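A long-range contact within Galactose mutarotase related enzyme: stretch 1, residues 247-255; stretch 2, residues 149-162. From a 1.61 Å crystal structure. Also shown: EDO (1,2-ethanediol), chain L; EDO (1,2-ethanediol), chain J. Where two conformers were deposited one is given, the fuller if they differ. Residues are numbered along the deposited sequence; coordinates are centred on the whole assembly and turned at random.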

ATOM      1  N   LYS A 247      19.839  -4.196   3.072  1.00 29.40           N
ATOM      2  CA  LYS A 247      20.045  -4.945   1.838  0.50 28.77           C
ATOM      3  C   LYS A 247      20.177  -3.927   0.710  1.00 28.04           C
ATOM      4  O   LYS A 247      19.927  -2.740   0.912  1.00 28.45           O
ATOM      5  CB  LYS A 247      18.873  -5.882   1.562  0.50 28.53           C
ATOM      6  CG  LYS A 247      18.421  -6.703   2.769  0.50 28.84           C
ATOM      7  CD  LYS A 247      17.810  -8.029   2.309  0.50 30.19           C
ATOM      8  CE  LYS A 247      17.429  -8.953   3.479  0.50 30.81           C
ATOM      9  NZ  LYS A 247      16.468 -10.013   3.061  0.50 30.65           N
ATOM     10  N   LYS A 248      20.583  -4.386  -0.456  1.00 27.00           N
ATOM     11  CA  LYS A 248      20.705  -3.536  -1.636  0.50 26.57           C
ATOM     12  C   LYS A 248      19.639  -3.955  -2.687  1.00 25.11           C
ATOM     13  O   LYS A 248      19.983  -4.330  -3.815  1.00 24.95           O
ATOM     14  CB  LYS A 248      22.130  -3.649  -2.207  0.50 27.41           C
ATOM     15  CG  LYS A 248      23.276  -3.487  -1.168  0.50 29.61           C
ATOM     16  CD  LYS A 248      24.201  -2.294  -1.444  0.50 32.01           C
ATOM     17  CE  LYS A 248      25.644  -2.540  -0.902  0.50 34.04           C
ATOM     18  NZ  LYS A 248      26.734  -2.820  -1.942  1.00 34.54           N
ATOM     19  N   ALA A 249      18.360  -3.869  -2.325  1.00 23.52           N
ATOM     20  CA  ALA A 249      17.303  -4.266  -3.233  1.00 22.53           C
ATOM     21  C   ALA A 249      17.178  -3.226  -4.344  1.00 21.47           C
ATOM     22  O   ALA A 249      17.253  -2.035  -4.065  1.00 21.68           O
ATOM     23  CB  ALA A 249      15.980  -4.404  -2.503  1.00 21.87           C
ATOM     24  N   PRO A 250      16.984  -3.674  -5.586  1.00 20.82           N
ATOM     25  CA  PRO A 250      16.791  -2.772  -6.736  1.00 19.95           C
ATOM     26  C   PRO A 250      15.321  -2.368  -6.876  1.00 18.53           C
ATOM     27  O   PRO A 250      14.762  -2.374  -7.980  1.00 17.64           O
ATOM     28  CB  PRO A 250      17.251  -3.644  -7.916  1.00 20.70           C
ATOM     29  CG  PRO A 250      16.821  -5.029  -7.480  1.00 20.91           C
ATOM     30  CD  PRO A 250      17.057  -5.097  -6.010  1.00 21.55           C
ATOM     31  N   PHE A 251      14.693  -2.079  -5.748  1.00 16.83           N
ATOM     32  CA  PHE A 251      13.294  -1.554  -5.727  1.00 15.98           C
ATOM     33  C   PHE A 251      13.038  -0.658  -4.533  1.00 15.51           C
ATOM     34  O   PHE A 251      13.729  -0.724  -3.535  1.00 16.14           O
ATOM     35  CB  PHE A 251      12.262  -2.700  -5.809  1.00 16.15           C
ATOM     36  CG  PHE A 251      12.054  -3.493  -4.519  1.00 16.14           C
ATOM     37  CD1 PHE A 251      11.277  -3.003  -3.456  1.00 15.48           C
ATOM     38  CD2 PHE A 251      12.604  -4.759  -4.386  1.00 16.01           C
ATOM     39  CE1 PHE A 251      11.061  -3.771  -2.293  1.00 17.13           C
ATOM     40  CE2 PHE A 251      12.378  -5.528  -3.225  1.00 17.53           C
ATOM     41  CZ  PHE A 251      11.645  -5.030  -2.191  1.00 17.14           C
ATOM     42  N   ILE A 252      12.026   0.193  -4.677  1.00 15.29           N
ATOM     43  CA  ILE A 252      11.503   1.017  -3.601  1.00 15.08           C
ATOM     44  C   ILE A 252      10.002   0.910  -3.681  1.00 14.46           C
ATOM     45  O   ILE A 252       9.434   1.018  -4.784  1.00 15.34           O
ATOM     46  CB  ILE A 252      11.953   2.489  -3.737  1.00 15.03           C
ATOM     47  CG1 ILE A 252      13.474   2.599  -3.634  1.00 14.78           C
ATOM     48  CG2 ILE A 252      11.274   3.356  -2.593  1.00 14.76           C
ATOM     49  CD1 ILE A 252      14.001   3.993  -4.023  1.00 15.61           C
ATOM     50  N   ALA A 253       9.378   0.570  -2.530  1.00 13.80           N
ATOM     51  CA  ALA A 253       7.936   0.566  -2.408  1.00 13.63           C
ATOM     52  C   ALA A 253       7.416   1.926  -1.975  1.00 13.48           C
ATOM     53  O   ALA A 253       8.000   2.592  -1.113  1.00 13.98           O
ATOM     54  CB  ALA A 253       7.471  -0.554  -1.416  1.00 12.84           C
ATOM     55  N   VAL A 254       6.287   2.322  -2.565  1.00 13.98           N
ATOM     56  CA  VAL A 254       5.639   3.602  -2.269  1.00 14.25           C
ATOM     57  C   VAL A 254       4.185   3.239  -2.105  1.00 13.80           C
ATOM     58  O   VAL A 254       3.522   2.856  -3.072  1.00 12.79           O
ATOM     59  CB  VAL A 254       5.879   4.666  -3.375  1.00 14.28           C
ATOM     60  CG1 VAL A 254       5.293   6.026  -2.889  1.00 15.24           C
ATOM     61  CG2 VAL A 254       7.403   4.798  -3.705  1.00 15.42           C
ATOM     62  N   GLU A 255       3.704   3.299  -0.854  1.00 13.50           N
ATOM     63  CA  GLU A 255       2.561   2.540  -0.406  1.00 13.26           C
ATOM     64  C   GLU A 255       1.441   3.416   0.131  1.00 13.43           C
ATOM     65  O   GLU A 255       1.566   4.000   1.218  1.00 13.70           O
ATOM     66  CB  GLU A 255       3.013   1.558   0.678  1.00 13.35           C
ATOM     67  CG  GLU A 255       4.301   0.745   0.362  1.00 15.40           C
ATOM     68  CD  GLU A 255       4.832   0.008   1.571  1.00 17.22           C
ATOM     69  OE1 GLU A 255       4.222   0.118   2.662  1.00 18.32           O
ATOM     70  OE2 GLU A 255       5.875  -0.681   1.460  1.00 16.55           O
TER
HETATM   71  C1  EDO L 304      22.318   2.911 -12.978  1.00 39.56           C
HETATM   72  O1  EDO L 304      22.227   3.910 -14.024  1.00 39.02           O
HETATM   73  C2  EDO L 304      21.304   1.750 -13.053  1.00 39.68           C
HETATM   74  O2  EDO L 304      21.340   0.994 -14.290  1.00 41.03           O
HETATM   75  C1  EDO J 302       6.417  -1.422   4.675  1.00 31.04           C
HETATM   76  O1  EDO J 302       4.990  -1.320   4.840  1.00 26.11           O
HETATM   77  C2  EDO J 302       6.983  -2.722   5.199  1.00 31.83           C
HETATM   78  O2  EDO J 302       6.401  -3.865   4.531  1.00 32.00           O
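Stretch 2, residues 149-162: GLKADGSFDDYDLT

The one direct hydrogen bond between these two stretches runs from a lysine side chain to a backbone carbonyl inside a tight turn: Lys-248 NZ donates to Asp-153 O at 2.7 Å. The acceptor lies in the type I beta turn from Lys-151 to Gly-154, so an exposed side chain is tied to a main-chain carbonyl within the turn. The lysine CA-to-CB bond points sideways to stretch 2, but the end of the side chain comes nearer, with chi2 at -119° and chi4 at 107°, both between wells.

The turn has hydrogen bonds of its own. Gly-154 N donates to Lys-151 O at 2.9 Å, closing it, and Lys-151 N reaches Ser-155 O at 2.8 Å. The carboxylate of Asp-153 faces back into its own stretch, where OD1 accepts from Ser-155 N at 2.9 Å and from Ser-155 OG at 2.7 Å. Gly-154 suits its place twice over: its phi of 86° favours glycine, and an ideal CB would lie 2.8 Å from Lys-248 CD, a clash. The lysine methylenes thus pass over a backbone left bare, with Lys-248 CD 4.0 Å from Gly-154 O. A water completes this end of the contact, its oxygen donating to Gly-154 O at 2.8 Å and to Ala-249 O at 2.9 Å, so that the two carbonyls are joined.

Stretch 2 is loop or turn around the hairpin-like bend, where Asp-157 N returns to Gly-149 O at 3.0 Å, and becomes strand by Asp-160. Stretch 1 is loop up to Pro-250 and strand from Phe-251. No backbone hydrogen bond joins the two. The register first runs backward, the CA of Lys-248 lying 5.7 Å from that of Gly-154 and the CA of Pro-250 6.3 Å from that of Leu-150; strands 251-255 and 160-162, however, run in roughly the same direction, with the CA atoms of Val-254 and Leu-161 9.1 Å apart. Where the strands face one another, side chains fill the gap.

Leu-150 points toward stretch 1 and lays its CD1 4.0 Å from Pro-250 CB. Phe-156 begins sideways, but its ring reaches in. Ile-252 CD1 sits over a face of that ring, 3.9 Å from its centroid and 11° off the normal, a CH-pi contact, and Ile-252 CG1 approaches Phe-156 CE1 at 3.7 Å. The same ring atom, Phe-156 CE1, lies 3.4 Å from Ala-249 O. Farther along, Val-254 CG1 meets Leu-161 CD1 at 4.2 Å. Alternation serves the strand here: Ile-252 and Val-254 face stretch 2, whereas Phe-251 points away and Ala-253 is out of reach.

The rule to read is a graded contact: a polar latch and water at the exposed turn, and apolar packing from Pro-250 on into the buried strand of stretch 1, met partly by loop residues of stretch 2.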

ATOM      1  N   GLY A 149      16.743   1.935 -10.565  1.00 17.62           N
ATOM      2  CA  GLY A 149      18.127   1.756 -10.904  1.00 18.70           C
ATOM      3  C   GLY A 149      19.049   1.966  -9.718  1.00 18.77           C
ATOM      4  O   GLY A 149      18.808   2.784  -8.839  1.00 18.62           O
ATOM      5  N   LEU A 150      20.139   1.204  -9.736  1.00 20.05           N
ATOM      6  CA  LEU A 150      21.160   1.292  -8.736  1.00 20.31           C
ATOM      7  C   LEU A 150      22.521   1.761  -9.296  1.00 20.97           C
ATOM      8  O   LEU A 150      22.861   1.540 -10.471  1.00 20.63           O
ATOM      9  CB  LEU A 150      21.336  -0.061  -8.088  1.00 21.22           C
ATOM     10  CG  LEU A 150      20.148  -0.729  -7.402  1.00 20.97           C
ATOM     11  CD1 LEU A 150      20.669  -2.006  -6.731  1.00 22.63           C
ATOM     12  CD2 LEU A 150      19.468   0.228  -6.432  1.00 20.14           C
ATOM     13  N   LYS A 151      23.285   2.419  -8.433  1.00 21.38           N
ATOM     14  CA  LYS A 151      24.652   2.833  -8.749  1.00 23.17           C
ATOM     15  C   LYS A 151      25.593   1.643  -8.745  1.00 23.28           C
ATOM     16  O   LYS A 151      25.194   0.536  -8.327  1.00 22.90           O
ATOM     17  CB  LYS A 151      25.163   3.882  -7.755  1.00 23.03           C
ATOM     18  CG  LYS A 151      24.322   5.125  -7.682  1.00 24.72           C
ATOM     19  CD  LYS A 151      25.009   6.268  -6.955  1.00 27.70           C
ATOM     20  CE  LYS A 151      24.085   7.463  -6.826  1.00 28.96           C
ATOM     21  NZ  LYS A 151      24.767   8.597  -6.145  1.00 31.00           N
ATOM     22  N   ALA A 152      26.835   1.885  -9.198  1.00 24.38           N
ATOM     23  CA  ALA A 152      27.886   0.837  -9.246  1.00 25.75           C
ATOM     24  C   ALA A 152      28.010   0.085  -7.922  1.00 26.19           C
ATOM     25  O   ALA A 152      28.218  -1.131  -7.919  1.00 27.60           O
ATOM     26  CB  ALA A 152      29.249   1.412  -9.661  1.00 25.75           C
ATOM     27  N   ASP A 153      27.859   0.804  -6.809  1.00 26.54           N
ATOM     28  CA  ASP A 153      27.965   0.226  -5.445  1.00 27.25           C
ATOM     29  C   ASP A 153      26.670  -0.280  -4.831  1.00 26.81           C
ATOM     30  O   ASP A 153      26.649  -0.659  -3.631  1.00 28.17           O
ATOM     31  CB  ASP A 153      28.651   1.232  -4.492  1.00 27.83           C
ATOM     32  CG  ASP A 153      27.727   2.410  -4.089  1.00 27.80           C
ATOM     33  OD1 ASP A 153      26.590   2.501  -4.600  1.00 24.71           O
ATOM     34  OD2 ASP A 153      28.167   3.262  -3.285  1.00 28.82           O
ATOM     35  N   GLY A 154      25.590  -0.292  -5.624  1.00 25.75           N
ATOM     36  CA  GLY A 154      24.285  -0.787  -5.184  1.00 24.65           C
ATOM     37  C   GLY A 154      23.395   0.229  -4.463  1.00 23.41           C
ATOM     38  O   GLY A 154      22.270  -0.086  -4.094  1.00 23.77           O
ATOM     39  N   SER A 155      23.884   1.456  -4.289  1.00 22.42           N
ATOM     40  CA  SER A 155      23.038   2.495  -3.719  0.50 21.12           C
ATOM     41  C   SER A 155      21.959   2.896  -4.719  1.00 20.03           C
ATOM     42  O   SER A 155      22.111   2.708  -5.941  1.00 19.38           O
ATOM     43  CB  SER A 155      23.863   3.721  -3.321  0.50 21.55           C
ATOM     44  OG  SER A 155      24.526   4.260  -4.438  0.50 21.11           O
ATOM     45  N   PHE A 156      20.853   3.450  -4.206  1.00 18.92           N
ATOM     46  CA  PHE A 156      19.798   3.910  -5.105  1.00 18.30           C
ATOM     47  C   PHE A 156      20.373   5.026  -5.995  1.00 17.82           C
ATOM     48  O   PHE A 156      21.123   5.889  -5.532  1.00 18.05           O
ATOM     49  CB  PHE A 156      18.560   4.403  -4.360  1.00 17.90           C
ATOM     50  CG  PHE A 156      17.920   3.374  -3.484  1.00 17.50           C
ATOM     51  CD1 PHE A 156      17.455   2.177  -4.024  1.00 18.31           C
ATOM     52  CD2 PHE A 156      17.779   3.612  -2.134  1.00 17.81           C
ATOM     53  CE1 PHE A 156      16.852   1.221  -3.220  1.00 19.41           C
ATOM     54  CE2 PHE A 156      17.190   2.639  -1.297  1.00 18.56           C
ATOM     55  CZ  PHE A 156      16.720   1.456  -1.855  1.00 17.62           C
ATOM     56  N   ASP A 157      20.038   5.017  -7.284  1.00 17.02           N
ATOM     57  CA  ASP A 157      20.675   5.975  -8.217  1.00 17.43           C
ATOM     58  C   ASP A 157      19.968   7.327  -8.297  1.00 17.71           C
ATOM     59  O   ASP A 157      19.329   7.654  -9.314  1.00 18.04           O
ATOM     60  CB  ASP A 157      20.783   5.355  -9.610  1.00 17.06           C
ATOM     61  CG  ASP A 157      21.622   6.179 -10.575  1.00 18.23           C
ATOM     62  OD1 ASP A 157      22.412   7.044 -10.107  1.00 18.80           O
ATOM     63  OD2 ASP A 157      21.523   5.934 -11.816  1.00 19.31           O
ATOM     64  N   ASP A 158      20.106   8.106  -7.227  1.00 18.20           N
ATOM     65  CA  ASP A 158      19.582   9.470  -7.146  1.00 18.50           C
ATOM     66  C   ASP A 158      18.059   9.564  -7.367  1.00 18.11           C
ATOM     67  O   ASP A 158      17.579  10.378  -8.141  1.00 17.63           O
ATOM     68  CB  ASP A 158      20.362  10.384  -8.098  1.00 19.40           C
ATOM     69  CG  ASP A 158      21.851  10.413  -7.781  1.00 21.98           C
ATOM     70  OD1 ASP A 158      22.214  10.178  -6.587  1.00 24.69           O
ATOM     71  OD2 ASP A 158      22.632  10.671  -8.721  1.00 26.28           O
ATOM     72  N   TYR A 159      17.312   8.738  -6.635  1.00 17.57           N
ATOM     73  CA  TYR A 159      15.861   8.764  -6.644  1.00 17.41           C
ATOM     74  C   TYR A 159      15.352   9.646  -5.518  1.00 17.75           C
ATOM     75  O   TYR A 159      15.883   9.615  -4.367  1.00 18.48           O
ATOM     76  CB  TYR A 159      15.276   7.349  -6.488  1.00 16.81           C
ATOM     77  CG  TYR A 159      15.308   6.563  -7.786  1.00 16.18           C
ATOM     78  CD1 TYR A 159      16.450   5.866  -8.189  1.00 16.76           C
ATOM     79  CD2 TYR A 159      14.214   6.545  -8.619  1.00 17.30           C
ATOM     80  CE1 TYR A 159      16.496   5.214  -9.383  1.00 16.44           C
ATOM     81  CE2 TYR A 159      14.228   5.852  -9.800  1.00 17.38           C
ATOM     82  CZ  TYR A 159      15.372   5.193 -10.188  1.00 17.86           C
ATOM     83  OH  TYR A 159      15.433   4.491 -11.366  1.00 18.36           O
ATOM     84  N   ASP A 160      14.342  10.441  -5.830  1.00 17.70           N
ATOM     85  CA  ASP A 160      13.659  11.248  -4.832  1.00 18.15           C
ATOM     86  C   ASP A 160      12.175  10.985  -4.964  1.00 17.31           C
ATOM     87  O   ASP A 160      11.704  10.510  -5.998  1.00 17.24           O
ATOM     88  CB  ASP A 160      13.846  12.778  -5.060  1.00 19.60           C
ATOM     89  CG  ASP A 160      15.287  13.294  -4.897  1.00 23.83           C
ATOM     90  OD1 ASP A 160      16.218  12.636  -4.396  1.00 27.33           O
ATOM     91  OD2 ASP A 160      15.494  14.428  -5.373  1.00 32.22           O
ATOM     92  N   LEU A 161      11.443  11.240  -3.877  1.00 17.24           N
ATOM     93  CA  LEU A 161      10.015  11.380  -3.914  1.00 16.30           C
ATOM     94  C   LEU A 161       9.724  12.859  -3.882  1.00 16.96           C
ATOM     95  O   LEU A 161      10.221  13.573  -3.018  1.00 17.57           O
ATOM     96  CB  LEU A 161       9.377  10.706  -2.703  1.00 16.17           C
ATOM     97  CG  LEU A 161       7.881  10.505  -2.836  1.00 16.64           C
ATOM     98  CD1 LEU A 161       7.612   9.398  -3.808  1.00 16.52           C
ATOM     99  CD2 LEU A 161       7.248  10.186  -1.457  1.00 17.55           C
ATOM    100  N   THR A 162       8.939  13.327  -4.843  0.50 16.80           N
ATOM    101  CA  THR A 162       8.506  14.711  -4.879  0.50 16.73           C
ATOM    102  C   THR A 162       7.011  14.716  -4.668  0.50 17.37           C
ATOM    103  O   THR A 162       6.296  13.906  -5.285  0.50 16.53           O
ATOM    104  CB  THR A 162       8.893  15.398  -6.207  0.50 17.33           C
ATOM    105  OG1 THR A 162      10.299  15.262  -6.410  0.50 16.40           O
ATOM    106  CG2 THR A 162       8.554  16.873  -6.190  0.50 16.49           C
TER
HETATM  107  O   HOH W   1      19.779  -0.964  -3.251  1.00 19.83           O